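Local atomic coordinates of UDP-N-acetylglucosamine 2-epimerase (Methanocaldococcus jannaschii, PDB entry 4NES), a protein that probably catalyses the reversible epimerisation at C-2 of UDP-N-acetylglucosamine to UDP-N-acetylmannosamine, working as a homodimer of GT-B fold. Residues I225-I229 and L257-I263; A281-D287 and V300-R306. One frame throughout, in Å; residues are numbered along the deposited sequence.

In the fold
Both contacts belong to the C-terminal Rossmann-like half of the GT-B fold, built on a parallel six-stranded sheet. Interaction 1 sits at one margin, where helix 215-232 packs against the turn leading into the outermost strand 263-266. Interaction 2 is the buried pairing of strands 283-286 and 302-304 further across the same sheet. Their centres lie 16 Å apart, and helix 215-232 bridges them: I225 CD1 packs 3.8 Å from L285 CD1, and I228 CD1 4.0 Å from the same L285 CD1. Only interaction 2 reaches the ligand cleft, with the T286 side chain about 6 Å from bound UDP. In interaction 1 the I263 side chain is about 14 Å from the bound UDP.

Interaction 1. Residues I225-I229 and L257-I263; sequences IFEII and LKSNKKI
Here a helix of the Rossmann-like domain packs beside the helix-to-strand turn that feeds the edge strand 263-266 of its parallel sheet. I225-I229 is regular helix, with I229 N bonded to I225 O at 3.2 Å. Across the contact, helix 254-259 gives way to a type I turn, N260 to I263, closed by I263 N to N260 O at 3.1 Å. F226 CA lies 8.1 Å from N260 CA, and I229 CA lies 7.2 Å from K262 CA. I225 adds a marginal contact, CG2 to I263 CD1 at 4.3 Å. F226, with chi1 at -90°, reaches across: its CE1 lies 4.0 Å from L257 CD2, which sits at the ring edge, while N260 ND2 lies over one face, 3.6 Å from CE2. I229 (m, t) fills the space beside the turn, with CD1 3.6 Å from I263 CG1 and CG2 3.6 Å from K262 CB; it also touches I236 of strand 235-239. No direct hydrogen bond joins the segments. N260 (chi1 t) makes an Asx turn, its OD1 accepting from K262 N at 3.0 Å, and its ND2 donates to a water at 3.0 Å that in turn donates to F226 O at 2.9 Å.

Interaction 2. Residues A281-D287 and V300-R306; sequences AELILTD and VPCITLR
Strands 283-286 and 302-304 run side by side in the same direction, their axes 4.8 Å apart and inclined by 15°. The register pairs I284 with C302, L285 with I303 and T286 with T304, at CA separations of 4.8, 4.9 and 5.1 Å. Four backbone hydrogen bonds alternate across the seam: I284 N to P301 O at 2.9 Å, I303 N to I284 O at 2.8 Å, T286 N to I303 O at 3.0 Å, and L305 N to T286 O at 2.8 Å. The intervening L285 turns its backbone the other way, bonding to L203 and T205 of strand 201-205, while C302 bonds to A319. Together with helix 289-298 the strands form a beta-alpha-beta unit inside the Rossmann-like domain of the GT-B fold. I284, C302, T286 and T304 share the face that meets this helix: I284 CD1 touches V300 CG1 at 3.7 Å, and T286 CG2 touches C302 SG at 3.8 Å. On the other face L285 CD2 lies 3.8 Å from I303 CB, and L283 CD1 3.6 Å from I303 CD1. The polar side chains find partners outside the pair: E282 makes a salt bridge to K234 and R306 one to E310, T286 OG1 bonds to T205 and S288, and T304 OG1 to N320. Past the strand end L305 centres an inverse gamma turn, with R306 CG reaching 3.7 Å from D287 CB. D287 (chi1 p) has both carboxylate oxygens engaged: OD1 accepts from the backbone N of H207, probably an active-site residue, and OD2 from R208 N and N211 ND2.

Interaction 1. Residues I225-I229 and L257-I263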
ATOM      1  N   ILE A 225       9.819 -35.120  -2.838  1.00 15.67           N
ATOM      2  CA  ILE A 225       8.744 -35.977  -2.353  1.00 16.28           C
ATOM      3  C   ILE A 225       8.937 -37.427  -2.816  1.00 15.10           C
ATOM      4  O   ILE A 225       8.775 -38.355  -2.026  1.00 17.93           O
ATOM      5  CB  ILE A 225       7.358 -35.453  -2.776  1.00 16.92           C
ATOM      6  CG1 ILE A 225       7.103 -34.064  -2.172  1.00 16.22           C
ATOM      7  CG2 ILE A 225       6.274 -36.431  -2.354  1.00 20.51           C
ATOM      8  CD1 ILE A 225       7.052 -34.047  -0.648  1.00 19.59           C
ATOM      9  N   PHE A 226       9.294 -37.618  -4.086  1.00 15.32           N
ATOM     10  CA  PHE A 226       9.581 -38.955  -4.610  1.00 14.77           C
ATOM     11  C   PHE A 226      10.661 -39.650  -3.772  1.00 15.51           C
ATOM     12  O   PHE A 226      10.584 -40.851  -3.506  1.00 15.79           O
ATOM     13  CB  PHE A 226      10.069 -38.849  -6.055  1.00 15.03           C
ATOM     14  CG  PHE A 226       8.977 -38.908  -7.087  1.00 21.96           C
ATOM     15  CD1 PHE A 226       7.938 -37.991  -7.082  1.00 24.78           C
ATOM     16  CD2 PHE A 226       9.017 -39.861  -8.095  1.00 20.80           C
ATOM     17  CE1 PHE A 226       6.944 -38.042  -8.047  1.00 24.39           C
ATOM     18  CE2 PHE A 226       8.022 -39.916  -9.059  1.00 22.08           C
ATOM     19  CZ  PHE A 226       6.989 -39.004  -9.036  1.00 20.56           C
ATOM     20  N   GLU A 227      11.659 -38.880  -3.350  1.00 18.84           N
ATOM     21  CA  GLU A 227      12.775 -39.425  -2.592  1.00 17.48           C
ATOM     22  C   GLU A 227      12.406 -39.799  -1.153  1.00 21.72           C
ATOM     23  O   GLU A 227      12.848 -40.836  -0.650  1.00 19.88           O
ATOM     24  CB  GLU A 227      13.931 -38.434  -2.607  1.00 23.85           C
ATOM     25  CG  GLU A 227      15.291 -39.070  -2.579  1.00 40.31           C
ATOM     26  CD  GLU A 227      16.355 -38.113  -3.034  1.00 45.62           C
ATOM     27  OE1 GLU A 227      16.435 -37.859  -4.253  1.00 46.57           O
ATOM     28  OE2 GLU A 227      17.104 -37.610  -2.175  1.00 51.10           O
ATOM     29  N   ILE A 228      11.616 -38.946  -0.496  1.00 18.15           N
ATOM     30  CA  ILE A 228      11.072 -39.238   0.832  1.00 18.62           C
ATOM     31  C   ILE A 228      10.376 -40.586   0.839  1.00 16.42           C
ATOM     32  O   ILE A 228      10.567 -41.402   1.736  1.00 19.36           O
ATOM     33  CB  ILE A 228       9.996 -38.194   1.239  1.00 27.62           C
ATOM     34  CG1 ILE A 228      10.626 -36.911   1.753  1.00 36.60           C
ATOM     35  CG2 ILE A 228       9.050 -38.754   2.306  1.00 31.07           C
ATOM     36  CD1 ILE A 228       9.578 -35.940   2.258  1.00 27.79           C
ATOM     37  N   ILE A 229       9.546 -40.792  -0.179  1.00 17.31           N
ATOM     38  CA  ILE A 229       8.768 -42.005  -0.323  1.00 14.67           C
ATOM     39  C   ILE A 229       9.671 -43.241  -0.395  1.00 16.37           C
ATOM     40  O   ILE A 229       9.412 -44.253   0.251  1.00 19.66           O
ATOM     41  CB  ILE A 229       7.907 -41.919  -1.587  1.00 14.39           C
ATOM     42  CG1 ILE A 229       6.850 -40.818  -1.435  1.00 16.81           C
ATOM     43  CG2 ILE A 229       7.276 -43.267  -1.895  1.00 15.13           C
ATOM     44  CD1 ILE A 229       6.178 -40.435  -2.736  1.00 18.00           C
ATOM     45  N   LEU A 257       3.064 -37.447 -10.826  1.00 27.92           N
ATOM     46  CA  LEU A 257       2.536 -37.629  -9.474  1.00 25.11           C
ATOM     47  C   LEU A 257       1.463 -38.708  -9.456  1.00 25.90           C
ATOM     48  O   LEU A 257       1.496 -39.620  -8.629  1.00 27.00           O
ATOM     49  CB  LEU A 257       1.933 -36.329  -8.933  1.00 30.99           C
ATOM     50  CG  LEU A 257       2.829 -35.171  -8.499  1.00 27.08           C
ATOM     51  CD1 LEU A 257       1.958 -34.023  -8.026  1.00 29.52           C
ATOM     52  CD2 LEU A 257       3.796 -35.578  -7.402  1.00 28.96           C
ATOM     53  N   LYS A 258       0.503 -38.600 -10.371  1.00 24.55           N
ATOM     54  CA  LYS A 258      -0.590 -39.564 -10.432  1.00 31.15           C
ATOM     55  C   LYS A 258      -0.076 -40.970 -10.719  1.00 28.41           C
ATOM     56  O   LYS A 258      -0.714 -41.957 -10.351  1.00 34.06           O
ATOM     57  CB  LYS A 258      -1.636 -39.141 -11.466  1.00 35.75           C
ATOM     58  CG  LYS A 258      -2.916 -38.605 -10.848  1.00 38.77           C
ATOM     59  CD  LYS A 258      -3.678 -39.696 -10.105  1.00 41.07           C
ATOM     60  CE  LYS A 258      -4.802 -39.119  -9.249  1.00 36.99           C
ATOM     61  NZ  LYS A 258      -5.582 -38.076  -9.967  1.00 29.20           N
ATOM     62  N   SER A 259       1.087 -41.050 -11.365  1.00 31.54           N
ATOM     63  CA  SER A 259       1.737 -42.325 -11.659  1.00 32.91           C
ATOM     64  C   SER A 259       2.397 -42.940 -10.435  1.00 27.51           C
ATOM     65  O   SER A 259       2.670 -44.142 -10.406  1.00 26.54           O
ATOM     66  CB  SER A 259       2.785 -42.153 -12.761  1.00 35.05           C
ATOM     67  OG  SER A 259       2.244 -42.468 -14.031  1.00 44.45           O
ATOM     68  N   ASN A 260       2.667 -42.116  -9.429  1.00 19.14           N
ATOM     69  CA  ASN A 260       3.288 -42.610  -8.211  1.00 19.64           C
ATOM     70  C   ASN A 260       2.229 -43.229  -7.307  1.00 22.21           C
ATOM     71  O   ASN A 260       1.376 -42.525  -6.770  1.00 20.09           O
ATOM     72  CB  ASN A 260       4.023 -41.477  -7.494  1.00 18.81           C
ATOM     73  CG  ASN A 260       4.975 -41.975  -6.430  1.00 14.68           C
ATOM     74  OD1 ASN A 260       4.688 -42.948  -5.727  1.00 16.14           O
ATOM     75  ND2 ASN A 260       6.119 -41.304  -6.295  1.00 18.28           N
ATOM     76  N   LYS A 261       2.281 -44.545  -7.143  1.00 22.94           N
ATOM     77  CA  LYS A 261       1.233 -45.260  -6.423  1.00 24.86           C
ATOM     78  C   LYS A 261       1.289 -45.038  -4.910  1.00 23.52           C
ATOM     79  O   LYS A 261       0.381 -45.444  -4.183  1.00 27.59           O
ATOM     80  CB  LYS A 261       1.281 -46.752  -6.760  1.00 34.78           C
ATOM     81  CG  LYS A 261       1.291 -47.037  -8.256  1.00 40.26           C
ATOM     82  CD  LYS A 261       1.375 -48.527  -8.529  1.00 46.44           C
ATOM     83  CE  LYS A 261       0.104 -49.244  -8.101  1.00 46.42           C
ATOM     84  NZ  LYS A 261      -1.026 -48.994  -9.043  1.00 48.07           N
ATOM     85  N   LYS A 262       2.346 -44.381  -4.437  1.00 19.41           N
ATOM     86  CA  LYS A 262       2.454 -44.054  -3.016  1.00 18.93           C
ATOM     87  C   LYS A 262       1.934 -42.649  -2.712  1.00 18.34           C
ATOM     88  O   LYS A 262       1.926 -42.224  -1.556  1.00 18.37           O
ATOM     89  CB  LYS A 262       3.893 -44.199  -2.526  1.00 14.61           C
ATOM     90  CG  LYS A 262       4.416 -45.626  -2.586  1.00 17.84           C
ATOM     91  CD  LYS A 262       3.687 -46.531  -1.605  1.00 27.84           C
ATOM     92  CE  LYS A 262       3.993 -46.147  -0.166  1.00 35.07           C
ATOM     93  NZ  LYS A 262       4.065 -47.337   0.724  1.00 38.21           N
ATOM     94  N   ILE A 263       1.513 -41.929  -3.745  1.00 14.83           N
ATOM     95  CA  ILE A 263       0.913 -40.611  -3.548  1.00 15.66           C
ATOM     96  C   ILE A 263      -0.580 -40.673  -3.824  1.00 16.29           C
ATOM     97  O   ILE A 263      -0.997 -41.053  -4.920  1.00 18.93           O
ATOM     98  CB  ILE A 263       1.524 -39.537  -4.465  1.00 15.13           C
ATOM     99  CG1 ILE A 263       3.038 -39.445  -4.258  1.00 17.23           C
ATOM    100  CG2 ILE A 263       0.856 -38.190  -4.206  1.00 18.91           C
ATOM    101  CD1 ILE A 263       3.735 -38.414  -5.149  1.00 17.62           C
TER
HETATM  102  O   HOH W   1       8.710 -42.342  -5.076  1.00 15.67           O

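Interaction 2. Residues A281-D287 and V300-R306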
ATOM      1  N   ALA A 281      -1.940 -37.304  10.821  1.00 10.97           N
ATOM      2  CA  ALA A 281      -0.753 -37.437   9.979  1.00 10.08           C
ATOM      3  C   ALA A 281       0.464 -37.739  10.849  1.00 11.07           C
ATOM      4  O   ALA A 281       0.576 -37.223  11.962  1.00 12.24           O
ATOM      5  CB  ALA A 281      -0.536 -36.150   9.198  1.00 12.86           C
ATOM      6  N   GLU A 282       1.380 -38.569  10.351  1.00 10.04           N
ATOM      7  CA  GLU A 282       2.619 -38.801  11.090  1.00 13.40           C
ATOM      8  C   GLU A 282       3.484 -37.549  11.020  1.00 11.90           C
ATOM      9  O   GLU A 282       4.185 -37.201  11.973  1.00 13.80           O
ATOM     10  CB  GLU A 282       3.379 -40.009  10.549  1.00 15.28           C
ATOM     11  CG  GLU A 282       4.648 -40.324  11.344  1.00 18.74           C
ATOM     12  CD  GLU A 282       5.332 -41.596  10.893  1.00 24.12           C
ATOM     13  OE1 GLU A 282       5.096 -42.033   9.748  1.00 21.75           O
ATOM     14  OE2 GLU A 282       6.115 -42.156  11.689  1.00 26.06           O
ATOM     15  N   LEU A 283       3.423 -36.869   9.885  1.00 12.23           N
ATOM     16  CA  LEU A 283       4.039 -35.556   9.785  1.00 14.26           C
ATOM     17  C   LEU A 283       3.390 -34.773   8.644  1.00  9.45           C
ATOM     18  O   LEU A 283       2.724 -35.349   7.778  1.00 10.70           O
ATOM     19  CB  LEU A 283       5.570 -35.659   9.700  1.00 28.75           C
ATOM     20  CG  LEU A 283       6.380 -35.680   8.418  1.00 30.17           C
ATOM     21  CD1 LEU A 283       6.638 -34.264   8.016  1.00 31.98           C
ATOM     22  CD2 LEU A 283       7.708 -36.410   8.636  1.00 20.36           C
ATOM     23  N   ILE A 284       3.503 -33.449   8.710  1.00  9.60           N
ATOM     24  CA  ILE A 284       2.885 -32.567   7.733  1.00 11.12           C
ATOM     25  C   ILE A 284       3.969 -31.843   6.921  1.00 12.13           C
ATOM     26  O   ILE A 284       4.938 -31.339   7.482  1.00 11.66           O
ATOM     27  CB  ILE A 284       1.943 -31.562   8.440  1.00 10.09           C
ATOM     28  CG1 ILE A 284       0.712 -32.294   8.990  1.00 12.36           C
ATOM     29  CG2 ILE A 284       1.547 -30.443   7.492  1.00 13.01           C
ATOM     30  CD1 ILE A 284      -0.079 -31.509  10.032  1.00 11.22           C
ATOM     31  N   LEU A 285       3.819 -31.839   5.597  1.00  8.59           N
ATOM     32  CA  LEU A 285       4.744 -31.149   4.702  1.00 10.54           C
ATOM     33  C   LEU A 285       3.957 -30.070   3.998  1.00  9.10           C
ATOM     34  O   LEU A 285       2.938 -30.353   3.375  1.00 10.77           O
ATOM     35  CB  LEU A 285       5.266 -32.113   3.641  1.00 12.87           C
ATOM     36  CG  LEU A 285       5.791 -33.461   4.119  1.00 17.01           C
ATOM     37  CD1 LEU A 285       5.908 -34.446   2.954  1.00 17.89           C
ATOM     38  CD2 LEU A 285       7.124 -33.250   4.760  1.00 20.54           C
ATOM     39  N   THR A 286       4.404 -28.823   4.084  1.00  8.99           N
ATOM     40  CA  THR A 286       3.569 -27.755   3.564  1.00  7.47           C
ATOM     41  C   THR A 286       4.335 -26.492   3.216  1.00  8.45           C
ATOM     42  O   THR A 286       5.451 -26.263   3.699  1.00  8.52           O
ATOM     43  CB  THR A 286       2.467 -27.402   4.595  1.00  8.79           C
ATOM     44  OG1 THR A 286       1.416 -26.650   3.969  1.00  9.01           O
ATOM     45  CG2 THR A 286       3.036 -26.607   5.767  1.00  9.98           C
ATOM     46  N   ASP A 287       3.709 -25.660   2.390  1.00  9.31           N
ATOM     47  CA  ASP A 287       4.130 -24.269   2.292  1.00  8.75           C
ATOM     48  C   ASP A 287       2.995 -23.299   2.650  1.00  7.34           C
ATOM     49  O   ASP A 287       3.093 -22.096   2.396  1.00 10.23           O
ATOM     50  CB  ASP A 287       4.775 -23.933   0.932  1.00  8.77           C
ATOM     51  CG  ASP A 287       3.790 -23.967  -0.226  1.00  9.92           C
ATOM     52  OD1 ASP A 287       2.588 -24.192  -0.003  1.00  9.73           O
ATOM     53  OD2 ASP A 287       4.223 -23.728  -1.375  1.00 10.89           O
ATOM     54  N   VAL A 300       1.576 -32.014  15.670  1.00  9.95           N
ATOM     55  CA  VAL A 300       2.043 -32.874  14.599  1.00 10.96           C
ATOM     56  C   VAL A 300       3.246 -32.187  13.986  1.00 10.42           C
ATOM     57  O   VAL A 300       3.149 -31.033  13.595  1.00 10.79           O
ATOM     58  CB  VAL A 300       0.935 -33.070  13.534  1.00 11.65           C
ATOM     59  CG1 VAL A 300       1.419 -33.943  12.398  1.00 13.03           C
ATOM     60  CG2 VAL A 300      -0.319 -33.680  14.173  1.00 14.87           C
ATOM     61  N   PRO A 301       4.396 -32.875  13.922  1.00 10.79           N
ATOM     62  CA  PRO A 301       5.592 -32.224  13.379  1.00 10.21           C
ATOM     63  C   PRO A 301       5.387 -31.703  11.958  1.00 11.66           C
ATOM     64  O   PRO A 301       4.724 -32.342  11.133  1.00 12.33           O
ATOM     65  CB  PRO A 301       6.638 -33.350  13.379  1.00 13.13           C
ATOM     66  CG  PRO A 301       6.137 -34.338  14.368  1.00 16.15           C
ATOM     67  CD  PRO A 301       4.646 -34.276  14.295  1.00 13.27           C
ATOM     68  N   CYS A 302       5.966 -30.541  11.683  1.00 10.64           N
ATOM     69  CA  CYS A 302       5.783 -29.874  10.408  1.00 11.37           C
ATOM     70  C   CYS A 302       7.126 -29.654   9.713  1.00 11.14           C
ATOM     71  O   CYS A 302       8.138 -29.351  10.362  1.00 11.13           O
ATOM     72  CB  CYS A 302       5.074 -28.534  10.630  1.00 10.77           C
ATOM     73  SG  CYS A 302       4.503 -27.731   9.110  1.00 11.60           S
ATOM     74  N   ILE A 303       7.136 -29.830   8.397  1.00  9.63           N
ATOM     75  CA  ILE A 303       8.286 -29.467   7.579  1.00  9.92           C
ATOM     76  C   ILE A 303       7.800 -28.475   6.540  1.00 11.29           C
ATOM     77  O   ILE A 303       6.884 -28.771   5.764  1.00 10.92           O
ATOM     78  CB  ILE A 303       8.911 -30.695   6.905  1.00  9.84           C
ATOM     79  CG1 ILE A 303       9.558 -31.592   7.954  1.00 10.85           C
ATOM     80  CG2 ILE A 303       9.942 -30.262   5.858  1.00 13.14           C
ATOM     81  CD1 ILE A 303       9.918 -32.965   7.432  1.00 12.05           C
ATOM     82  N   THR A 304       8.403 -27.289   6.544  1.00 10.75           N
ATOM     83  CA  THR A 304       7.939 -26.201   5.690  1.00 10.42           C
ATOM     84  C   THR A 304       8.835 -26.065   4.465  1.00 10.94           C
ATOM     85  O   THR A 304      10.053 -25.865   4.578  1.00 10.90           O
ATOM     86  CB  THR A 304       7.834 -24.871   6.462  1.00  9.41           C
ATOM     87  OG1 THR A 304       6.878 -25.021   7.517  1.00 11.54           O
ATOM     88  CG2 THR A 304       7.352 -23.761   5.546  1.00 12.34           C
ATOM     89  N   LEU A 305       8.224 -26.196   3.291  1.00  9.53           N
ATOM     90  CA  LEU A 305       8.945 -26.190   2.020  1.00 12.10           C
ATOM     91  C   LEU A 305       9.142 -24.753   1.528  1.00 14.30           C
ATOM     92  O   LEU A 305       8.723 -24.390   0.423  1.00 14.42           O
ATOM     93  CB  LEU A 305       8.170 -27.038   1.001  1.00 11.79           C
ATOM     94  CG  LEU A 305       7.879 -28.481   1.447  1.00 16.79           C
ATOM     95  CD1 LEU A 305       6.717 -29.073   0.657  1.00 17.56           C
ATOM     96  CD2 LEU A 305       9.111 -29.357   1.303  1.00 19.19           C
ATOM     97  N   ARG A 306       9.778 -23.938   2.372  1.00 11.43           N
ATOM     98  CA  ARG A 306      10.044 -22.526   2.090  1.00 12.36           C
ATOM     99  C   ARG A 306      11.397 -22.166   2.678  1.00 12.01           C
ATOM    100  O   ARG A 306      11.914 -22.884   3.538  1.00 13.60           O
ATOM    101  CB  ARG A 306       8.962 -21.630   2.714  1.00 12.15           C
ATOM    102  CG  ARG A 306       7.564 -21.821   2.148  1.00 11.16           C
ATOM    103  CD  ARG A 306       6.516 -21.020   2.934  1.00 13.09           C
ATOM    104  NE  ARG A 306       6.889 -19.614   3.038  1.00 15.08           N
ATOM    105  CZ  ARG A 306       6.316 -18.733   3.856  1.00 16.00           C
ATOM    106  NH1 ARG A 306       5.306 -19.101   4.630  1.00 16.37           N
ATOM    107  NH2 ARG A 306       6.750 -17.482   3.894  1.00 17.28           N
TER